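Local coordinates for protein short-chain-enoyl-CoA hydratase (Clostridium acetobutylicum, PDB 5Z7R) that catalyses the reversible hydration of crotonyl-CoA, and also accepts hexenoyl-CoA but not longer analogs, in butanoate metabolism, at residues Asn4-Glu9 with Ser30-Glu35; Leu50-Thr55 with Glu94-Pro99; Asn127-Gln132 with Asn167-Glu172. One frame throughout, in Å; residues are numbered along the deposited sequence.

Interaction 1 (Asn4-Glu9 with Ser30-Glu35); sequences NNVILE and SDTLKE
A single carboxylate oxygen ties the start of the chain to the first turns of helix 30-45. Glu35 leaves the helix with CG anti to its carbonyl carbon and beside its N (chi1 -66°), then runs on extended, so that the carboxylate ends at the backbone just ahead of strand 6-11. There OE1 meets two successive amides. Asn5 N donates to the syn lone pair of Glu35 OE1 at 3.0 Å, fairly straight (161° at the hydrogen); Asn4 N adds a weak, bent bond to the same Glu35 OE1 at 2.9 Å.

Asn5 turns its CG to the N side, crossing the Glu35 chain at about a right angle with amide and carboxylate planes only 16° apart. Its side chain also crosses that of Thr32 at about a right angle; Thr32 OG1 lies beside its own backbone N and is hydrogen-bonded to Asn29. Next to these polar groups, on the strand, Val6 CG2 slides alongside the Glu35 stem, 4.0 Å from Glu35 CB, while the same methyl faces Thr32 CG2. Leu8 continues the apolar side onto Ile43. The arrangement is helix-on-sheet packing at the strand that is outermost, within the chain, in the larger sheet of the crotonase fold, with a helix glutamate gripping the amides that lead into it.

Interaction 2 (Leu50-Thr55 with Glu94-Pro99); sequences LAVILT and ELLEKP
Backbone torsions at Leu96 make the turn on which this contact depends: its psi of 128° takes it out of the helix at the end of 76-95, and the chain then swings back toward strand 51-56. Lys98 is extended in its backbone, but its side chain starts almost eclipsed, with chi1 at -8°, and bends again at chi2. Lys98 CB rests 3.8 Å from Leu50 O, while the rest of the side chain departs and Lys98 NZ bonds to Asp46 O.

Pro99, also extended in its backbone, aims its carbonyl at the strand. Val52 N donates to Pro99 O at 2.9 Å, arriving nearly along the C=O axis (165°). The CA-H of Ala51 also points at Pro99 O, with Ala51 CA 3.5 Å away, so a regular bond and a weaker C-H contact share one acceptor. Val52 also bonds through its backbone to Ile101, and strands 51-56 and 100-104 run parallel; Pro99 is thus the entry to a parallel neighbour in the larger sheet, reached through strand 63-64 of the smaller sheet and helix 76-95, in keeping with the beta-beta-alpha units from which the crotonase fold is built.

The proline ring lies beside Leu50, with Pro99 CD 3.5 Å from Leu50 O. Farther along, Val52 has CG1 anti to N, which leaves Val52 CG2 beside N and turned to Leu96 CD2, 4.3 Å away. Helices 188-201 and 204-217 pack on Pro99 through Ile199 and Val207, and Phe163 of a neighbouring subunit also touches it.

Interaction 3 (Asn127-Gln132 with Asn167-Glu172); sequences NARFGQ and NIKADE
Ala128 opens the pairing: its carbonyl O takes a weak, bent bond from Ala170 N at 3.2 Å, at the first residue of helix 170-175, and the two alanine methyls touch, Ala128 CB to Ala170 CB 4.3 Å.

Arg129 and Lys169 form an antiparallel non-hydrogen-bonded pair. Both place CG anti to the carbonyl carbon (chi1 -56° and -62°), so the long chains lie side by side, pointing the same way. Lys169 CG sits over one guanidinium face, offset toward its rim; the chain stays extended to Lys169 CE, 3.5 Å from Arg129 NH1, and the chi4 bend then directs NZ.

Phe130 and Ile168, the hydrogen-bonded pair, turn to the other face. Phe130 N gives a nearly straight bond to Ile168 O at 2.9 Å, in the carbonyl plane, and Ile168 N returns one to Phe130 O at 2.9 Å. Ile168 holds CG1 in the crowded position between N and carbonyl carbon (chi1 48°), which sets it 4.1 Å from Phe130 CB; Ala173 of the helix touches both side chains.

Gly131 follows, its CA 3.5 Å from Asn167 OD1, a buried oxygen with no partner in the model. The chain then leads toward Glu134, the proton acceptor by similarity. Two reciprocal backbone bonds therefore carry the pairing, while the like charges of Arg129 and Lys169 probably repel, leaving lysine methylenes against the guanidinium to join the two side chains.

How the interactions relate
Along the chain the three contacts come in series, each closing before the next opens. Interactions 1 and 2 both reach the larger sheet, their centres about 16 Å apart: one packs helix 30-45 against strand 6-11, outermost within the chain, the other ties strand 51-56, which follows that helix, to the entry of strand 100-104. Interaction 3 belongs to the smaller sheet, where strand 168-169 is outermost within the chain, and its centre is about 24 Å from that of interaction 1 and 23 Å from that of interaction 2. None of them touches another. Interaction 3 alone lies near the proposed catalytic glutamates, Glu114 and Glu134, whereas the other two lie in the larger sheet and its flanking helix, away from those residues.

Interaction 1 (Asn4-Glu9 with Ser30-Glu35)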
loop_
_atom_site.group_PDB
_atom_site.type_symbol
_atom_site.label_atom_id
_atom_site.label_comp_id
_atom_site.label_asym_id
_atom_site.label_seq_id
_atom_site.Cartn_x
_atom_site.Cartn_y
_atom_site.Cartn_z
ATOM N N ASN A 4 23.678 26.818 19.557
ATOM C CA ASN A 4 24.842 26.390 20.338
ATOM C C ASN A 4 24.971 24.884 20.578
ATOM O O ASN A 4 25.717 24.447 21.451
ATOM C CB ASN A 4 24.977 27.215 21.632
ATOM C CG ASN A 4 23.733 27.172 22.495
ATOM O OD1 ASN A 4 22.979 28.146 22.584
ATOM N ND2 ASN A 4 23.520 26.046 23.150
ATOM N N ASN A 5 24.256 24.091 19.777
ATOM C CA ASN A 5 24.491 22.636 19.663
ATOM C C ASN A 5 24.857 22.203 18.215
ATOM O O ASN A 5 25.379 21.102 17.989
ATOM C CB ASN A 5 23.262 21.850 20.177
ATOM C CG ASN A 5 23.125 21.864 21.695
ATOM O OD1 ASN A 5 24.052 22.207 22.414
ATOM N ND2 ASN A 5 21.964 21.467 22.185
ATOM N N VAL A 6 24.631 23.101 17.257
ATOM C CA VAL A 6 24.739 22.806 15.834
ATOM C C VAL A 6 25.407 23.916 15.037
ATOM O O VAL A 6 24.922 25.036 15.014
ATOM C CB VAL A 6 23.328 22.630 15.244
ATOM C CG1 VAL A 6 23.387 22.239 13.759
ATOM C CG2 VAL A 6 22.566 21.616 16.093
ATOM N N ILE A 7 26.480 23.590 14.337
ATOM C CA ILE A 7 27.145 24.547 13.486
ATOM C C ILE A 7 26.655 24.406 12.053
ATOM O O ILE A 7 26.475 23.295 11.580
ATOM C CB ILE A 7 28.669 24.316 13.516
ATOM C CG1 ILE A 7 29.184 24.339 14.957
ATOM C CG2 ILE A 7 29.364 25.383 12.686
ATOM C CD1 ILE A 7 30.568 23.757 15.128
ATOM N N LEU A 8 26.477 25.513 11.348
ATOM C CA LEU A 8 26.110 25.456 9.946
ATOM C C LEU A 8 27.013 26.302 9.051
ATOM O O LEU A 8 27.094 27.514 9.257
ATOM C CB LEU A 8 24.678 25.940 9.766
ATOM C CG LEU A 8 24.244 26.124 8.296
ATOM C CD1 LEU A 8 24.076 24.785 7.581
ATOM C CD2 LEU A 8 22.953 26.916 8.198
ATOM N N GLU A 9 27.617 25.678 8.026
ATOM C CA GLU A 9 28.589 26.325 7.127
ATOM C C GLU A 9 28.285 26.059 5.662
ATOM O O GLU A 9 27.735 25.028 5.334
ATOM C CB GLU A 9 29.989 25.805 7.415
ATOM C CG GLU A 9 30.259 25.525 8.880
ATOM C CD GLU A 9 31.714 25.228 9.144
ATOM O OE1 GLU A 9 32.577 26.091 8.847
ATOM O OE2 GLU A 9 32.003 24.130 9.661
ATOM N N SER A 30 16.234 17.804 23.209
ATOM C CA SER A 30 15.188 18.638 22.583
ATOM C C SER A 30 15.749 19.922 21.939
ATOM O O SER A 30 15.348 20.271 20.810
ATOM C CB SER A 30 14.094 18.988 23.591
ATOM O OG SER A 30 13.852 17.908 24.476
ATOM N N ASP A 31 16.682 20.605 22.623
ATOM C CA ASP A 31 17.248 21.848 22.069
ATOM C C ASP A 31 17.970 21.539 20.767
ATOM O O ASP A 31 17.919 22.333 19.816
ATOM C CB ASP A 31 18.220 22.553 23.033
ATOM C CG ASP A 31 17.551 23.051 24.304
ATOM O OD1 ASP A 31 16.325 23.275 24.301
ATOM O OD2 ASP A 31 18.266 23.216 25.318
ATOM N N THR A 32 18.651 20.391 20.729
ATOM C CA THR A 32 19.392 19.973 19.536
ATOM C C THR A 32 18.437 19.668 18.377
ATOM O O THR A 32 18.614 20.176 17.252
ATOM C CB THR A 32 20.273 18.752 19.829
ATOM O OG1 THR A 32 21.025 18.970 21.024
ATOM C CG2 THR A 32 21.240 18.497 18.718
ATOM N N LEU A 33 17.400 18.886 18.651
ATOM C CA LEU A 33 16.404 18.592 17.633
ATOM C C LEU A 33 15.773 19.866 17.109
ATOM O O LEU A 33 15.584 20.050 15.887
ATOM C CB LEU A 33 15.339 17.685 18.192
ATOM C CG LEU A 33 15.747 16.271 18.615
ATOM C CD1 LEU A 33 14.625 15.598 19.385
ATOM C CD2 LEU A 33 16.129 15.408 17.418
ATOM N N LYS A 34 15.461 20.764 18.040
ATOM C CA LYS A 34 14.866 22.051 17.690
ATOM C C LYS A 34 15.780 22.858 16.767
ATOM O O LYS A 34 15.355 23.338 15.717
ATOM C CB LYS A 34 14.538 22.830 18.968
ATOM C CG LYS A 34 13.284 22.335 19.697
ATOM C CD LYS A 34 12.205 23.408 19.806
ATOM C CE LYS A 34 12.592 24.486 20.825
ATOM N NZ LYS A 34 11.838 25.763 20.638
ATOM N N GLU A 35 17.048 22.982 17.149
ATOM C CA GLU A 35 18.022 23.678 16.311
ATOM C C GLU A 35 18.194 22.989 14.935
ATOM O O GLU A 35 18.379 23.653 13.904
ATOM C CB GLU A 35 19.360 23.772 17.060
ATOM C CG GLU A 35 19.319 24.656 18.310
ATOM C CD GLU A 35 20.627 24.698 19.100
ATOM O OE1 GLU A 35 21.714 24.909 18.497
ATOM O OE2 GLU A 35 20.557 24.544 20.341
#

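Interaction 2 (Leu50-Thr55 with Glu94-Pro99)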
loop_
_atom_site.group_PDB
_atom_site.type_symbol
_atom_site.label_atom_id
_atom_site.label_comp_id
_atom_site.label_asym_id
_atom_site.label_seq_id
_atom_site.Cartn_x
_atom_site.Cartn_y
_atom_site.Cartn_z
ATOM N N LEU A 50 23.044 23.167 -2.540
ATOM C CA LEU A 50 22.534 22.076 -3.375
ATOM C C LEU A 50 22.917 20.707 -2.816
ATOM O O LEU A 50 22.589 19.693 -3.408
ATOM C CB LEU A 50 23.077 22.196 -4.782
ATOM C CG LEU A 50 22.693 23.434 -5.538
ATOM C CD1 LEU A 50 23.508 23.474 -6.815
ATOM C CD2 LEU A 50 21.219 23.469 -5.862
ATOM N N ALA A 51 23.640 20.665 -1.710
ATOM C CA ALA A 51 23.831 19.413 -1.025
ATOM C C ALA A 51 24.212 19.671 0.416
ATOM O O ALA A 51 24.582 20.788 0.787
ATOM C CB ALA A 51 24.868 18.551 -1.731
ATOM N N VAL A 52 24.070 18.652 1.241
ATOM C CA VAL A 52 24.300 18.784 2.659
ATOM C C VAL A 52 25.139 17.620 3.137
ATOM O O VAL A 52 24.959 16.494 2.672
ATOM C CB VAL A 52 22.953 18.785 3.428
ATOM C CG1 VAL A 52 23.162 18.701 4.928
ATOM C CG2 VAL A 52 22.139 19.991 3.051
ATOM N N ILE A 53 26.042 17.896 4.065
ATOM C CA ILE A 53 26.801 16.897 4.725
ATOM C C ILE A 53 26.529 17.071 6.185
ATOM O O ILE A 53 26.635 18.148 6.733
ATOM C CB ILE A 53 28.307 17.084 4.504
ATOM C CG1 ILE A 53 28.629 17.083 3.008
ATOM C CG2 ILE A 53 29.119 16.015 5.243
ATOM C CD1 ILE A 53 30.097 17.336 2.737
ATOM N N LEU A 54 26.215 15.973 6.822
ATOM C CA LEU A 54 25.924 15.986 8.201
ATOM C C LEU A 54 27.012 15.252 8.823
ATOM O O LEU A 54 27.293 14.126 8.427
ATOM C CB LEU A 54 24.634 15.223 8.473
ATOM C CG LEU A 54 24.232 15.073 9.930
ATOM C CD1 LEU A 54 24.059 16.443 10.580
ATOM C CD2 LEU A 54 22.956 14.228 10.019
ATOM N N THR A 55 27.593 15.824 9.850
ATOM C CA THR A 55 28.496 15.036 10.668
ATOM C C THR A 55 28.446 15.495 12.101
ATOM O O THR A 55 27.739 16.435 12.431
ATOM C CB THR A 55 29.939 15.142 10.144
ATOM O OG1 THR A 55 30.724 14.108 10.743
ATOM C CG2 THR A 55 30.519 16.561 10.439
ATOM N N GLU A 94 14.869 13.716 5.737
ATOM C CA GLU A 94 14.774 12.653 4.716
ATOM C C GLU A 94 14.181 13.202 3.452
ATOM O O GLU A 94 14.646 12.878 2.356
ATOM C CB GLU A 94 13.929 11.502 5.266
ATOM C CG GLU A 94 13.736 10.303 4.370
ATOM C CD GLU A 94 13.146 9.200 5.156
ATOM O OE1 GLU A 94 13.889 8.260 5.449
ATOM O OE2 GLU A 94 11.968 9.319 5.597
ATOM N N LEU A 95 13.192 14.094 3.586
ATOM C CA LEU A 95 12.470 14.615 2.410
ATOM C C LEU A 95 13.101 15.859 1.834
ATOM O O LEU A 95 12.753 16.276 0.706
ATOM C CB LEU A 95 11.006 14.934 2.786
ATOM C CG LEU A 95 10.147 13.700 3.040
ATOM C CD1 LEU A 95 8.826 14.045 3.716
ATOM C CD2 LEU A 95 9.908 12.970 1.706
ATOM N N LEU A 96 13.983 16.490 2.617
ATOM C CA LEU A 96 14.665 17.715 2.185
ATOM C C LEU A 96 15.059 17.636 0.728
ATOM O O LEU A 96 15.740 16.705 0.308
ATOM C CB LEU A 96 15.924 17.927 3.044
ATOM C CG LEU A 96 16.876 19.055 2.641
ATOM C CD1 LEU A 96 16.097 20.348 2.468
ATOM C CD2 LEU A 96 17.969 19.214 3.688
ATOM N N GLU A 97 14.682 18.632 -0.045
ATOM C CA GLU A 97 14.916 18.591 -1.475
ATOM C C GLU A 97 16.361 18.833 -1.958
ATOM O O GLU A 97 16.598 18.939 -3.127
ATOM C CB GLU A 97 13.932 19.542 -2.164
ATOM C CG GLU A 97 12.472 19.169 -1.887
ATOM C CD GLU A 97 11.573 19.293 -3.111
ATOM O OE1 GLU A 97 11.020 18.238 -3.575
ATOM O OE2 GLU A 97 11.426 20.454 -3.588
ATOM N N LYS A 98 17.330 18.873 -1.071
ATOM C CA LYS A 98 18.723 18.661 -1.465
ATOM C C LYS A 98 19.204 17.336 -0.861
ATOM O O LYS A 98 18.791 16.974 0.221
ATOM C CB LYS A 98 19.670 19.796 -1.014
ATOM C CG LYS A 98 19.054 21.059 -0.409
ATOM C CD LYS A 98 18.399 21.980 -1.419
ATOM C CE LYS A 98 17.944 23.278 -0.751
ATOM N NZ LYS A 98 17.764 24.403 -1.718
ATOM N N PRO A 99 20.115 16.635 -1.536
ATOM C CA PRO A 99 20.692 15.404 -1.038
ATOM C C PRO A 99 21.474 15.608 0.226
ATOM O O PRO A 99 22.179 16.607 0.340
ATOM C CB PRO A 99 21.648 15.029 -2.130
ATOM C CG PRO A 99 20.978 15.558 -3.363
ATOM C CD PRO A 99 20.514 16.886 -2.924
#

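Interaction 3 (Asn127-Gln132 with Asn167-Glu172)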
loop_
_atom_site.group_PDB
_atom_site.type_symbol
_atom_site.label_atom_id
_atom_site.label_comp_id
_atom_site.label_asym_id
_atom_site.label_seq_id
_atom_site.Cartn_x
_atom_site.Cartn_y
_atom_site.Cartn_z
ATOM N N ASN A 127 36.475 3.691 12.322
ATOM C CA ASN A 127 36.181 3.708 13.762
ATOM C C ASN A 127 34.692 3.721 14.118
ATOM O O ASN A 127 34.342 3.367 15.230
ATOM C CB ASN A 127 36.887 4.886 14.455
ATOM C CG ASN A 127 36.316 6.247 14.071
ATOM O OD1 ASN A 127 35.976 7.053 14.949
ATOM N ND2 ASN A 127 36.217 6.523 12.775
ATOM N N ALA A 128 33.819 4.101 13.184
ATOM C CA ALA A 128 32.391 4.216 13.512
ATOM C C ALA A 128 31.825 2.923 14.064
ATOM O O ALA A 128 32.339 1.849 13.802
ATOM C CB ALA A 128 31.580 4.708 12.322
ATOM N N ARG A 129 30.801 3.066 14.902
ATOM C CA ARG A 129 29.962 1.954 15.365
ATOM C C ARG A 129 28.478 2.299 15.205
ATOM O O ARG A 129 28.091 3.457 15.312
ATOM C CB ARG A 129 30.236 1.649 16.829
ATOM C CG ARG A 129 31.685 1.343 17.119
ATOM C CD ARG A 129 31.793 0.605 18.431
ATOM N NE ARG A 129 33.013 -0.195 18.503
ATOM C CZ ARG A 129 33.066 -1.445 18.956
ATOM N NH1 ARG A 129 34.232 -2.071 18.994
ATOM N NH2 ARG A 129 31.962 -2.081 19.359
ATOM N N PHE A 130 27.649 1.293 14.950
ATOM C CA PHE A 130 26.209 1.511 14.760
ATOM C C PHE A 130 25.465 0.605 15.692
ATOM O O PHE A 130 25.946 -0.460 16.034
ATOM C CB PHE A 130 25.752 1.243 13.319
ATOM C CG PHE A 130 26.347 2.166 12.322
ATOM C CD1 PHE A 130 27.647 1.987 11.885
ATOM C CD2 PHE A 130 25.631 3.227 11.829
ATOM C CE1 PHE A 130 28.198 2.849 10.956
ATOM C CE2 PHE A 130 26.185 4.092 10.907
ATOM C CZ PHE A 130 27.455 3.905 10.466
ATOM N N GLY A 131 24.283 1.047 16.097
ATOM C CA GLY A 131 23.481 0.295 17.054
ATOM C C GLY A 131 22.219 0.987 17.492
ATOM O O GLY A 131 22.003 2.166 17.192
ATOM N N GLN A 132 21.399 0.213 18.198
ATOM C CA GLN A 132 20.091 0.647 18.711
ATOM C C GLN A 132 19.962 0.120 20.126
ATOM O O GLN A 132 19.425 -0.950 20.336
ATOM C CB GLN A 132 18.929 0.075 17.881
ATOM C CG GLN A 132 18.760 0.630 16.474
ATOM C CD GLN A 132 18.474 2.122 16.411
ATOM O OE1 GLN A 132 18.025 2.745 17.379
ATOM N NE2 GLN A 132 18.717 2.702 15.247
ATOM N N ASN A 167 26.072 -3.557 19.372
ATOM C CA ASN A 167 26.576 -2.670 18.331
ATOM C C ASN A 167 27.341 -3.434 17.285
ATOM O O ASN A 167 27.664 -4.582 17.481
ATOM C CB ASN A 167 27.484 -1.574 18.905
ATOM C CG ASN A 167 26.774 -0.721 19.930
ATOM O OD1 ASN A 167 25.751 -0.084 19.635
ATOM N ND2 ASN A 167 27.288 -0.714 21.143
ATOM N N ILE A 168 27.616 -2.780 16.167
ATOM C CA ILE A 168 28.396 -3.379 15.120
ATOM C C ILE A 168 29.417 -2.363 14.660
ATOM O O ILE A 168 29.190 -1.156 14.795
ATOM C CB ILE A 168 27.526 -3.851 13.934
ATOM C CG1 ILE A 168 26.544 -2.772 13.488
ATOM C CG2 ILE A 168 26.762 -5.089 14.335
ATOM C CD1 ILE A 168 26.200 -2.798 11.999
ATOM N N LYS A 169 30.529 -2.855 14.115
ATOM C CA LYS A 169 31.580 -1.979 13.615
ATOM C C LYS A 169 31.296 -1.585 12.199
ATOM O O LYS A 169 30.477 -2.190 11.494
ATOM C CB LYS A 169 32.944 -2.662 13.656
ATOM C CG LYS A 169 33.473 -3.067 15.029
ATOM C CD LYS A 169 34.986 -3.287 14.938
ATOM C CE LYS A 169 35.617 -3.687 16.265
ATOM N NZ LYS A 169 35.654 -5.165 16.475
ATOM N N ALA A 170 32.032 -0.587 11.752
ATOM C CA ALA A 170 31.811 -0.016 10.438
ATOM C C ALA A 170 31.908 -1.033 9.314
ATOM O O ALA A 170 31.293 -0.828 8.248
ATOM C CB ALA A 170 32.790 1.113 10.195
ATOM N N ASP A 171 32.674 -2.107 9.548
ATOM C CA ASP A 171 32.871 -3.155 8.525
ATOM C C ASP A 171 31.621 -4.037 8.370
ATOM O O ASP A 171 31.230 -4.335 7.255
ATOM C CB ASP A 171 34.168 -3.992 8.740
ATOM C CG ASP A 171 34.263 -4.625 10.117
ATOM O OD1 ASP A 171 33.399 -4.366 10.960
ATOM O OD2 ASP A 171 35.211 -5.389 10.372
ATOM N N GLU A 172 31.010 -4.426 9.492
ATOM C CA GLU A 172 29.698 -5.067 9.479
ATOM C C GLU A 172 28.690 -4.137 8.844
ATOM O O GLU A 172 27.815 -4.565 8.084
ATOM C CB GLU A 172 29.187 -5.388 10.896
ATOM C CG GLU A 172 29.087 -6.863 11.281
ATOM C CD GLU A 172 28.193 -7.724 10.376
ATOM O OE1 GLU A 172 27.361 -8.498 10.899
ATOM O OE2 GLU A 172 28.336 -7.657 9.143
#